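PDB 5K0W: class B carbapenemase GOB-18 from Elizabethkingia meningoseptica, which probably hydrolyses beta-lactam antibiotics, carbapenems among them, as a dizinc metallo-beta-lactamase of subclass B3. Local coordinates for residues A[38-43]-A[236-241]; A[45-50]-A[54-59]; A[191-196]-A[255-260]. One frame throughout, in Å; residues are numbered along the deposited sequence.

Contact 1: A[38-43]-A[236-241]; sequences FRIAGN and IWVASH. With ZN (zinc ion), chain C.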
loop_
_atom_site.group_PDB
_atom_site.type_symbol
_atom_site.label_atom_id
_atom_site.label_comp_id
_atom_site.label_asym_id
_atom_site.label_seq_id
_atom_site.Cartn_x
_atom_site.Cartn_y
_atom_site.Cartn_z
ATOM N N PHE A 38 -3.298 -15.946 -3.001
ATOM C CA PHE A 38 -3.146 -16.385 -4.388
ATOM C C PHE A 38 -1.943 -15.749 -5.089
ATOM O O PHE A 38 -1.407 -14.744 -4.627
ATOM C CB PHE A 38 -4.459 -16.175 -5.188
ATOM C CG PHE A 38 -4.796 -14.763 -5.602
ATOM C CD1 PHE A 38 -5.385 -13.877 -4.704
ATOM C CD2 PHE A 38 -4.553 -14.323 -6.899
ATOM C CE1 PHE A 38 -5.713 -12.568 -5.097
ATOM C CE2 PHE A 38 -4.859 -13.007 -7.282
ATOM C CZ PHE A 38 -5.422 -12.134 -6.373
ATOM N N ARG A 39 -1.539 -16.330 -6.219
ATOM C CA ARG A 39 -0.447 -15.839 -7.051
ATOM C C ARG A 39 -1.014 -14.820 -8.035
ATOM O O ARG A 39 -1.922 -15.156 -8.808
ATOM C CB ARG A 39 0.199 -17.005 -7.796
ATOM C CG ARG A 39 1.502 -16.648 -8.500
ATOM C CD ARG A 39 2.129 -17.916 -9.021
ATOM N NE ARG A 39 3.247 -17.652 -9.917
ATOM C CZ ARG A 39 3.553 -18.408 -10.965
ATOM N NH1 ARG A 39 2.816 -19.474 -11.267
ATOM N NH2 ARG A 39 4.588 -18.095 -11.731
ATOM N N ILE A 40 -0.512 -13.576 -7.997
ATOM C CA ILE A 40 -0.990 -12.538 -8.917
ATOM C C ILE A 40 -0.339 -12.756 -10.289
ATOM O O ILE A 40 -1.027 -13.127 -11.250
ATOM C CB ILE A 40 -0.813 -11.095 -8.348
ATOM C CG1 ILE A 40 -1.633 -10.929 -7.073
ATOM C CG2 ILE A 40 -1.196 -10.016 -9.388
ATOM C CD1 ILE A 40 -1.083 -9.920 -6.106
ATOM N N ALA A 41 0.991 -12.575 -10.351
ATOM C CA ALA A 41 1.808 -12.724 -11.555
ATOM C C ALA A 41 3.247 -12.994 -11.155
ATOM O O ALA A 41 3.798 -12.288 -10.311
ATOM C CB ALA A 41 1.749 -11.451 -12.389
ATOM N N GLY A 42 3.849 -13.992 -11.781
ATOM C CA GLY A 42 5.229 -14.373 -11.522
ATOM C C GLY A 42 5.500 -14.659 -10.064
ATOM O O GLY A 42 4.940 -15.601 -9.495
ATOM N N ASN A 43 6.314 -13.806 -9.438
ATOM C CA ASN A 43 6.697 -13.960 -8.028
ATOM C C ASN A 43 5.975 -13.021 -7.071
ATOM O O ASN A 43 6.393 -12.871 -5.920
ATOM C CB ASN A 43 8.227 -13.922 -7.871
ATOM C CG ASN A 43 8.896 -15.047 -8.646
ATOM O OD1 ASN A 43 8.540 -16.231 -8.521
ATOM N ND2 ASN A 43 9.819 -14.697 -9.525
ATOM N N ILE A 236 0.423 -5.010 -15.575
ATOM C CA ILE A 236 -0.499 -5.348 -14.496
ATOM C C ILE A 236 -0.588 -4.244 -13.461
ATOM O O ILE A 236 0.431 -3.641 -13.126
ATOM C CB ILE A 236 -0.087 -6.712 -13.886
ATOM C CG1 ILE A 236 -0.490 -7.847 -14.830
ATOM C CG2 ILE A 236 -0.653 -6.933 -12.463
ATOM C CD1 ILE A 236 0.038 -9.179 -14.486
ATOM N N TRP A 237 -1.805 -4.006 -12.935
ATOM C CA TRP A 237 -2.034 -3.042 -11.862
ATOM C C TRP A 237 -2.900 -3.625 -10.742
ATOM O O TRP A 237 -3.817 -4.407 -10.995
ATOM C CB TRP A 237 -2.594 -1.718 -12.396
ATOM C CG TRP A 237 -4.084 -1.679 -12.532
ATOM C CD1 TRP A 237 -4.828 -2.169 -13.563
ATOM C CD2 TRP A 237 -5.014 -1.121 -11.594
ATOM N NE1 TRP A 237 -6.170 -1.963 -13.318
ATOM C CE2 TRP A 237 -6.311 -1.332 -12.111
ATOM C CE3 TRP A 237 -4.876 -0.473 -10.355
ATOM C CZ2 TRP A 237 -7.462 -0.892 -11.445
ATOM C CZ3 TRP A 237 -6.015 -0.066 -9.685
ATOM C CH2 TRP A 237 -7.288 -0.252 -10.236
ATOM N N VAL A 238 -2.580 -3.255 -9.505
ATOM C CA VAL A 238 -3.275 -3.607 -8.255
ATOM C C VAL A 238 -3.244 -2.349 -7.384
ATOM O O VAL A 238 -2.590 -1.378 -7.776
ATOM C CB VAL A 238 -2.694 -4.856 -7.527
ATOM C CG1 VAL A 238 -2.976 -6.131 -8.300
ATOM C CG2 VAL A 238 -1.208 -4.717 -7.236
ATOM N N ALA A 239 -3.950 -2.341 -6.232
ATOM C CA ALA A 239 -4.011 -1.167 -5.359
ATOM C C ALA A 239 -3.986 -1.533 -3.846
ATOM O O ALA A 239 -3.938 -2.724 -3.522
ATOM C CB ALA A 239 -5.234 -0.326 -5.712
ATOM N N SER A 240 -3.984 -0.506 -2.928
ATOM C CA SER A 240 -3.980 -0.645 -1.459
ATOM C C SER A 240 -5.219 -1.383 -0.899
ATOM O O SER A 240 -5.145 -2.039 0.146
ATOM C CB SER A 240 -3.876 0.727 -0.800
ATOM O OG SER A 240 -2.631 1.363 -1.037
ATOM N N HIS A 241 -6.352 -1.248 -1.581
ATOM C CA HIS A 241 -7.628 -1.872 -1.234
ATOM C C HIS A 241 -8.134 -2.750 -2.385
ATOM O O HIS A 241 -8.064 -2.347 -3.554
ATOM C CB HIS A 241 -8.650 -0.800 -0.892
ATOM C CG HIS A 241 -8.400 -0.152 0.433
ATOM N ND1 HIS A 241 -9.114 -0.519 1.570
ATOM C CD2 HIS A 241 -7.504 0.801 0.771
ATOM C CE1 HIS A 241 -8.638 0.229 2.552
ATOM N NE2 HIS A 241 -7.657 1.028 2.123
HETATM ZN ZN ZN C . -6.455 2.292 3.250
HETATM O O HOH W 1 -6.866 4.278 2.878
#

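Contact 2: A[45-50]-A[54-59]; sequences YYVGTY and SYLIVT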
loop_
_atom_site.group_PDB
_atom_site.type_symbol
_atom_site.label_atom_id
_atom_site.label_comp_id
_atom_site.label_asym_id
_atom_site.label_seq_id
_atom_site.Cartn_x
_atom_site.Cartn_y
_atom_site.Cartn_z
ATOM N N TYR A 45 2.493 -12.270 -5.008
ATOM C CA TYR A 45 1.399 -12.971 -4.363
ATOM C C TYR A 45 0.577 -12.018 -3.514
ATOM O O TYR A 45 1.135 -11.096 -2.920
ATOM C CB TYR A 45 1.954 -14.112 -3.455
ATOM C CG TYR A 45 2.725 -15.194 -4.185
ATOM C CD1 TYR A 45 4.083 -15.044 -4.469
ATOM C CD2 TYR A 45 2.110 -16.394 -4.547
ATOM C CE1 TYR A 45 4.792 -16.029 -5.159
ATOM C CE2 TYR A 45 2.809 -17.387 -5.234
ATOM C CZ TYR A 45 4.146 -17.196 -5.543
ATOM O OH TYR A 45 4.830 -18.165 -6.223
ATOM N N TYR A 46 -0.741 -12.260 -3.425
ATOM C CA TYR A 46 -1.640 -11.492 -2.575
ATOM C C TYR A 46 -1.728 -12.254 -1.248
ATOM O O TYR A 46 -2.130 -13.424 -1.236
ATOM C CB TYR A 46 -3.035 -11.367 -3.222
ATOM C CG TYR A 46 -3.992 -10.472 -2.460
ATOM C CD1 TYR A 46 -4.808 -10.982 -1.454
ATOM C CD2 TYR A 46 -4.075 -9.114 -2.738
ATOM C CE1 TYR A 46 -5.656 -10.154 -0.719
ATOM C CE2 TYR A 46 -4.936 -8.283 -2.029
ATOM C CZ TYR A 46 -5.719 -8.801 -1.013
ATOM O OH TYR A 46 -6.577 -7.971 -0.327
ATOM N N VAL A 47 -1.325 -11.615 -0.139
ATOM C CA VAL A 47 -1.337 -12.230 1.201
ATOM C C VAL A 47 -2.189 -11.413 2.204
ATOM O O VAL A 47 -2.218 -11.730 3.401
ATOM C CB VAL A 47 0.092 -12.568 1.741
ATOM C CG1 VAL A 47 0.752 -13.681 0.931
ATOM C CG2 VAL A 47 0.986 -11.333 1.811
ATOM N N GLY A 48 -2.891 -10.396 1.682
ATOM C CA GLY A 48 -3.741 -9.493 2.447
ATOM C C GLY A 48 -5.032 -10.100 2.928
ATOM O O GLY A 48 -5.260 -11.303 2.782
ATOM N N THR A 49 -5.871 -9.268 3.539
ATOM C CA THR A 49 -7.185 -9.670 4.056
ATOM C C THR A 49 -8.196 -9.468 2.932
ATOM O O THR A 49 -7.798 -9.143 1.805
ATOM C CB THR A 49 -7.589 -8.830 5.301
ATOM O OG1 THR A 49 -7.812 -7.461 4.927
ATOM C CG2 THR A 49 -6.628 -8.957 6.465
ATOM N N TYR A 50 -9.498 -9.621 3.236
ATOM C CA TYR A 50 -10.556 -9.446 2.244
ATOM C C TYR A 50 -10.457 -8.111 1.504
ATOM O O TYR A 50 -10.523 -8.105 0.285
ATOM C CB TYR A 50 -11.959 -9.698 2.837
ATOM C CG TYR A 50 -12.993 -9.988 1.771
ATOM C CD1 TYR A 50 -13.115 -11.260 1.216
ATOM C CD2 TYR A 50 -13.812 -8.977 1.274
ATOM C CE1 TYR A 50 -14.048 -11.529 0.217
ATOM C CE2 TYR A 50 -14.754 -9.234 0.280
ATOM C CZ TYR A 50 -14.857 -10.507 -0.260
ATOM O OH TYR A 50 -15.778 -10.758 -1.248
ATOM N N SER A 54 -2.118 -6.786 0.926
ATOM C CA SER A 54 -0.758 -7.012 1.405
ATOM C C SER A 54 -0.089 -7.859 0.335
ATOM O O SER A 54 -0.614 -8.906 -0.031
ATOM C CB SER A 54 -0.745 -7.709 2.766
ATOM O OG SER A 54 0.581 -7.986 3.189
ATOM N N TYR A 55 1.026 -7.374 -0.208
ATOM C CA TYR A 55 1.736 -8.027 -1.307
ATOM C C TYR A 55 3.043 -8.673 -0.889
ATOM O O TYR A 55 3.835 -8.076 -0.156
ATOM C CB TYR A 55 1.944 -7.037 -2.471
ATOM C CG TYR A 55 0.627 -6.500 -2.986
ATOM C CD1 TYR A 55 -0.221 -7.294 -3.749
ATOM C CD2 TYR A 55 0.180 -5.239 -2.622
ATOM C CE1 TYR A 55 -1.464 -6.830 -4.173
ATOM C CE2 TYR A 55 -1.054 -4.759 -3.055
ATOM C CZ TYR A 55 -1.878 -5.565 -3.821
ATOM O OH TYR A 55 -3.108 -5.135 -4.230
ATOM N N LEU A 56 3.259 -9.903 -1.354
ATOM C CA LEU A 56 4.470 -10.653 -1.088
ATOM C C LEU A 56 5.248 -10.926 -2.378
ATOM O O LEU A 56 4.703 -11.480 -3.337
ATOM C CB LEU A 56 4.143 -11.945 -0.340
ATOM C CG LEU A 56 5.323 -12.823 0.054
ATOM C CD1 LEU A 56 5.995 -12.319 1.333
ATOM C CD2 LEU A 56 4.875 -14.267 0.218
ATOM N N ILE A 57 6.518 -10.498 -2.403
ATOM C CA ILE A 57 7.424 -10.718 -3.524
ATOM C C ILE A 57 8.483 -11.695 -3.041
ATOM O O ILE A 57 9.253 -11.386 -2.129
ATOM C CB ILE A 57 8.000 -9.412 -4.135
ATOM C CG1 ILE A 57 6.875 -8.524 -4.675
ATOM C CG2 ILE A 57 9.013 -9.726 -5.237
ATOM C CD1 ILE A 57 7.241 -7.064 -4.865
ATOM N N VAL A 58 8.477 -12.889 -3.623
ATOM C CA VAL A 58 9.380 -13.973 -3.262
ATOM C C VAL A 58 10.623 -13.927 -4.143
ATOM O O VAL A 58 10.501 -13.978 -5.368
ATOM C CB VAL A 58 8.638 -15.329 -3.374
ATOM C CG1 VAL A 58 9.529 -16.486 -2.944
ATOM C CG2 VAL A 58 7.342 -15.313 -2.568
ATOM N N THR A 59 11.821 -13.804 -3.537
ATOM C CA THR A 59 13.080 -13.824 -4.300
ATOM C C THR A 59 13.976 -14.956 -3.818
ATOM O O THR A 59 13.742 -15.567 -2.765
ATOM C CB THR A 59 13.879 -12.513 -4.230
ATOM O OG1 THR A 59 14.773 -12.596 -3.129
ATOM C CG2 THR A 59 13.011 -11.233 -4.189
#

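Contact 3: A[191-196]-A[255-260]; sequences RKYRVL and DPYNPQ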
loop_
_atom_site.group_PDB
_atom_site.type_symbol
_atom_site.label_atom_id
_atom_site.label_comp_id
_atom_site.label_asym_id
_atom_site.label_seq_id
_atom_site.Cartn_x
_atom_site.Cartn_y
_atom_site.Cartn_z
ATOM N N ARG A 191 6.014 -15.336 -19.680
ATOM C CA ARG A 191 6.478 -13.968 -20.014
ATOM C C ARG A 191 6.936 -13.122 -18.819
ATOM O O ARG A 191 6.922 -13.580 -17.676
ATOM C CB ARG A 191 5.334 -13.212 -20.737
ATOM C CG ARG A 191 3.955 -13.391 -20.058
ATOM C CD ARG A 191 2.902 -12.397 -20.493
ATOM N NE ARG A 191 3.316 -11.039 -20.167
ATOM C CZ ARG A 191 2.646 -9.948 -20.496
ATOM N NH1 ARG A 191 3.127 -8.754 -20.190
ATOM N NH2 ARG A 191 1.485 -10.040 -21.134
ATOM N N LYS A 192 7.323 -11.866 -19.103
ATOM C CA LYS A 192 7.701 -10.823 -18.140
ATOM C C LYS A 192 6.458 -9.935 -17.976
ATOM O O LYS A 192 5.614 -9.890 -18.880
ATOM C CB LYS A 192 8.885 -9.979 -18.665
ATOM C CG LYS A 192 10.234 -10.699 -18.620
ATOM C CD LYS A 192 11.365 -9.818 -19.149
ATOM C CE LYS A 192 12.635 -10.577 -19.456
ATOM N NZ LYS A 192 13.395 -10.928 -18.222
ATOM N N TYR A 193 6.324 -9.257 -16.824
ATOM C CA TYR A 193 5.182 -8.382 -16.517
ATOM C C TYR A 193 5.650 -7.152 -15.780
ATOM O O TYR A 193 6.261 -7.284 -14.723
ATOM C CB TYR A 193 4.162 -9.080 -15.589
ATOM C CG TYR A 193 3.635 -10.420 -16.029
ATOM C CD1 TYR A 193 4.250 -11.598 -15.620
ATOM C CD2 TYR A 193 2.452 -10.518 -16.755
ATOM C CE1 TYR A 193 3.724 -12.844 -15.961
ATOM C CE2 TYR A 193 1.897 -11.756 -17.069
ATOM C CZ TYR A 193 2.542 -12.917 -16.681
ATOM O OH TYR A 193 2.005 -14.134 -17.012
ATOM N N ARG A 194 5.314 -5.960 -16.289
ATOM C CA ARG A 194 5.620 -4.709 -15.608
ATOM C C ARG A 194 4.432 -4.486 -14.672
ATOM O O ARG A 194 3.314 -4.223 -15.121
ATOM C CB ARG A 194 5.819 -3.552 -16.603
ATOM C CG ARG A 194 6.165 -2.208 -15.959
ATOM C CD ARG A 194 6.931 -1.369 -16.955
ATOM N NE ARG A 194 7.194 -0.001 -16.500
ATOM C CZ ARG A 194 8.252 0.357 -15.775
ATOM N NH1 ARG A 194 8.420 1.626 -15.419
ATOM N NH2 ARG A 194 9.142 -0.557 -15.385
ATOM N N VAL A 195 4.668 -4.697 -13.372
ATOM C CA VAL A 195 3.647 -4.607 -12.333
ATOM C C VAL A 195 3.658 -3.256 -11.622
ATOM O O VAL A 195 4.719 -2.773 -11.223
ATOM C CB VAL A 195 3.746 -5.801 -11.349
ATOM C CG1 VAL A 195 2.675 -5.730 -10.265
ATOM C CG2 VAL A 195 3.654 -7.133 -12.101
ATOM N N LEU A 196 2.470 -2.647 -11.482
ATOM C CA LEU A 196 2.260 -1.405 -10.762
ATOM C C LEU A 196 1.401 -1.687 -9.539
ATOM O O LEU A 196 0.287 -2.202 -9.682
ATOM C CB LEU A 196 1.583 -0.346 -11.657
ATOM C CG LEU A 196 1.190 0.956 -10.961
ATOM C CD1 LEU A 196 2.379 1.884 -10.814
ATOM C CD2 LEU A 196 0.041 1.631 -11.673
ATOM N N ASP A 255 -9.909 -19.785 -7.404
ATOM C CA ASP A 255 -9.709 -19.586 -8.847
ATOM C C ASP A 255 -8.248 -19.741 -9.266
ATOM O O ASP A 255 -7.369 -19.307 -8.524
ATOM C CB ASP A 255 -10.293 -18.249 -9.326
ATOM C CG ASP A 255 -11.816 -18.152 -9.311
ATOM O OD1 ASP A 255 -12.475 -19.075 -8.752
ATOM O OD2 ASP A 255 -12.354 -17.124 -9.814
ATOM N N PRO A 256 -7.948 -20.414 -10.400
ATOM C CA PRO A 256 -6.538 -20.651 -10.766
ATOM C C PRO A 256 -5.773 -19.414 -11.218
ATOM O O PRO A 256 -6.376 -18.381 -11.534
ATOM C CB PRO A 256 -6.641 -21.681 -11.885
ATOM C CG PRO A 256 -7.953 -21.395 -12.517
ATOM C CD PRO A 256 -8.862 -21.025 -11.385
ATOM N N TYR A 257 -4.433 -19.545 -11.262
ATOM C CA TYR A 257 -3.499 -18.511 -11.697
ATOM C C TYR A 257 -3.969 -17.894 -13.023
ATOM O O TYR A 257 -4.138 -18.604 -14.018
ATOM C CB TYR A 257 -2.083 -19.118 -11.821
ATOM C CG TYR A 257 -1.009 -18.147 -12.249
ATOM C CD1 TYR A 257 -0.689 -17.043 -11.463
ATOM C CD2 TYR A 257 -0.275 -18.357 -13.411
ATOM C CE1 TYR A 257 0.308 -16.148 -11.846
ATOM C CE2 TYR A 257 0.745 -17.483 -13.789
ATOM C CZ TYR A 257 1.041 -16.387 -12.996
ATOM O OH TYR A 257 2.019 -15.500 -13.376
ATOM N N ASN A 258 -4.263 -16.588 -12.998
ATOM C CA ASN A 258 -4.792 -15.829 -14.142
ATOM C C ASN A 258 -4.359 -14.336 -14.110
ATOM O O ASN A 258 -5.183 -13.456 -13.826
ATOM C CB ASN A 258 -6.342 -15.986 -14.202
ATOM C CG ASN A 258 -7.024 -15.495 -15.457
ATOM O OD1 ASN A 258 -6.440 -14.832 -16.328
ATOM N ND2 ASN A 258 -8.301 -15.820 -15.576
ATOM N N PRO A 259 -3.078 -14.027 -14.443
ATOM C CA PRO A 259 -2.626 -12.619 -14.458
ATOM C C PRO A 259 -3.450 -11.634 -15.293
ATOM O O PRO A 259 -3.446 -10.443 -14.974
ATOM C CB PRO A 259 -1.202 -12.712 -15.007
ATOM C CG PRO A 259 -0.770 -14.064 -14.694
ATOM C CD PRO A 259 -1.970 -14.937 -14.794
ATOM N N GLN A 260 -4.138 -12.112 -16.361
ATOM C CA GLN A 260 -4.966 -11.304 -17.294
ATOM C C GLN A 260 -6.147 -10.619 -16.643
ATOM O O GLN A 260 -6.727 -9.717 -17.245
ATOM C CB GLN A 260 -5.433 -12.123 -18.504
ATOM C CG GLN A 260 -4.314 -12.470 -19.480
ATOM C CD GLN A 260 -3.790 -13.865 -19.291
ATOM O OE1 GLN A 260 -3.816 -14.444 -18.188
ATOM N NE2 GLN A 260 -3.286 -14.438 -20.372
#

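Contact 1: A[38-43]-A[236-241]
I40 and A41, two consecutive residues, both turn their CB atoms toward I236 and V238, which a regular strand would not allow. The cause is a classic beta bulge: both residues lie opposite a single position of strand 44-46. The two strands of the contact are not bonded to each other; their axes stay 9.1 Å apart, with directions 130° from one another, so that only side chains bridge the gap. CG1 of I236 lies beside the backbone N (chi1 -75°) and the chain then runs on extended, which brings CD1 to 3.5 Å from the CB of A41. The other branch of I236, CG2, comes 4.4 Å from CG2 of I40, and the same I40 methyl also meets CG1 of V238 at 4.4 Å. All four residues are buried, and Y193 from strand 192-198 touches both A41 and I236. The turn after the bulge is tied by R39, whose NE points at O of G42 over 2.7 Å, nearly straight (173°), within the guanidinium plane and on a carbonyl lone pair. At the C-terminal end of 236-241, H241 NE2 binds zinc at 2.1 Å, in a site completed by D102, H103 and a water. Edge strands of two different sheets thus pack face to face in the alpha-beta/beta-alpha sandwich of metallo-beta-lactamases, with a zinc ligand just beyond one of them.

Contact 2: A[45-50]-A[54-59]
Y45 and L56 form the hydrogen-bonded pair of an antiparallel beta hairpin, strands 44-46 and 55-59: Y45 N to L56 O and L56 N to Y45 O are both 2.9 Å. Y46 and Y55 follow as a non-hydrogen-bonded pair, and V47 N reaches S54 O at 2.8 Å after the first strand has ended. The side chain of V47 can be traced from that bond. Its CB stands 4.1 Å from S54 O. The branch CG1, beside the backbone N, approaches CB of L56 at 4.0 Å. CG2, set between the backbone N and the carbonyl carbon (chi1 -67° for CG1), lies 3.4 Å from S54 O and also touches CB of L56 and S54 OG, a hydroxyl that is hydrogen-bonded to N67 O. I77 and I81 of helix 73-83 also touch V47, which joins the hairpin to that helix. Across the sheet, Y46 and Y55 make an offset edge-to-face pair, with the edge of Y46 toward the face of Y55, centroids 5.8 Å apart and planes at 80°. Both rings are held at their hydroxyls: Y55 OH is bonded to A239 O, and Y46 OH donates to T49 O at 2.7 Å.

Contact 3: A[191-196]-A[255-260]
Y193 and Y257 extend toward each other from opposite directions and bring their hydroxyls close, while P259 lies obliquely across the end of the Y193 ring. The two OH atoms are 3.9 Å apart, and no hydrogen bond is made across the contact; instead each is hydrogen-bonded to the same carboxylate oxygen, OD2 of D188, which is consistent with that carboxylate drawing the two hydroxyls together. The torsions agree with this arrangement. In Y193, CG lies beside the backbone N (chi1 -54°), and its CB points toward the loop; in Y257, CG is anti to the backbone N (chi1 -179°), which extends the ring so that its hydroxyl arrives beside that of Y193. P259 touches both rings. Its CG sits 3.6 Å from Y193 OH and its CB 3.8 Å from Y193 CE2, whereas its CD rests 3.7 Å above the plane of the Y257 ring, over the centre. Flanking Y193, the guanidinium group of R191 presents a face to CD2 of that ring; CD2 lies 3.4 Å above the guanidinium plane, offset toward the rim. The guanidinium grips O of K192 side-on, with NE at 2.9 Å and NH1 at 3.0 Å. K192 O lies in the plane of the guanidinium group, so the pair of bonds fixes its rotation; NE comes in tilted 31° from the carbonyl plane, and D235 adds a salt bridge to NH1. The ring of Y257 also has a cation-pi partner in R39. Lying away from the zinc site, this small aromatic-proline cluster joins the loop between helices 247-250 and 265-284 to strand 192-198 of the five-stranded sheet in the metallo-beta-lactamase sandwich.

How the contacts relate
Contact 1 is the junction of the three, its centre about 8 Å from that of contact 2 and about 7 Å from that of contact 3. The seven-stranded sheet links contacts 1 and 2, since F38 O lies 2.8 Å from Y46 N; the five-stranded sheet links contacts 1 and 3, with I236 O 2.8 Å from L196 N. Y257 OH adds a tie at the turn, 2.9 Å from G42 N. Contacts 2 and 3 do not touch, their nearest atoms being about 7 Å apart. Toward the active site, segment 236-241 supplies a zinc ligand, and the Y46 side chain comes within about 11 Å of a bound zinc.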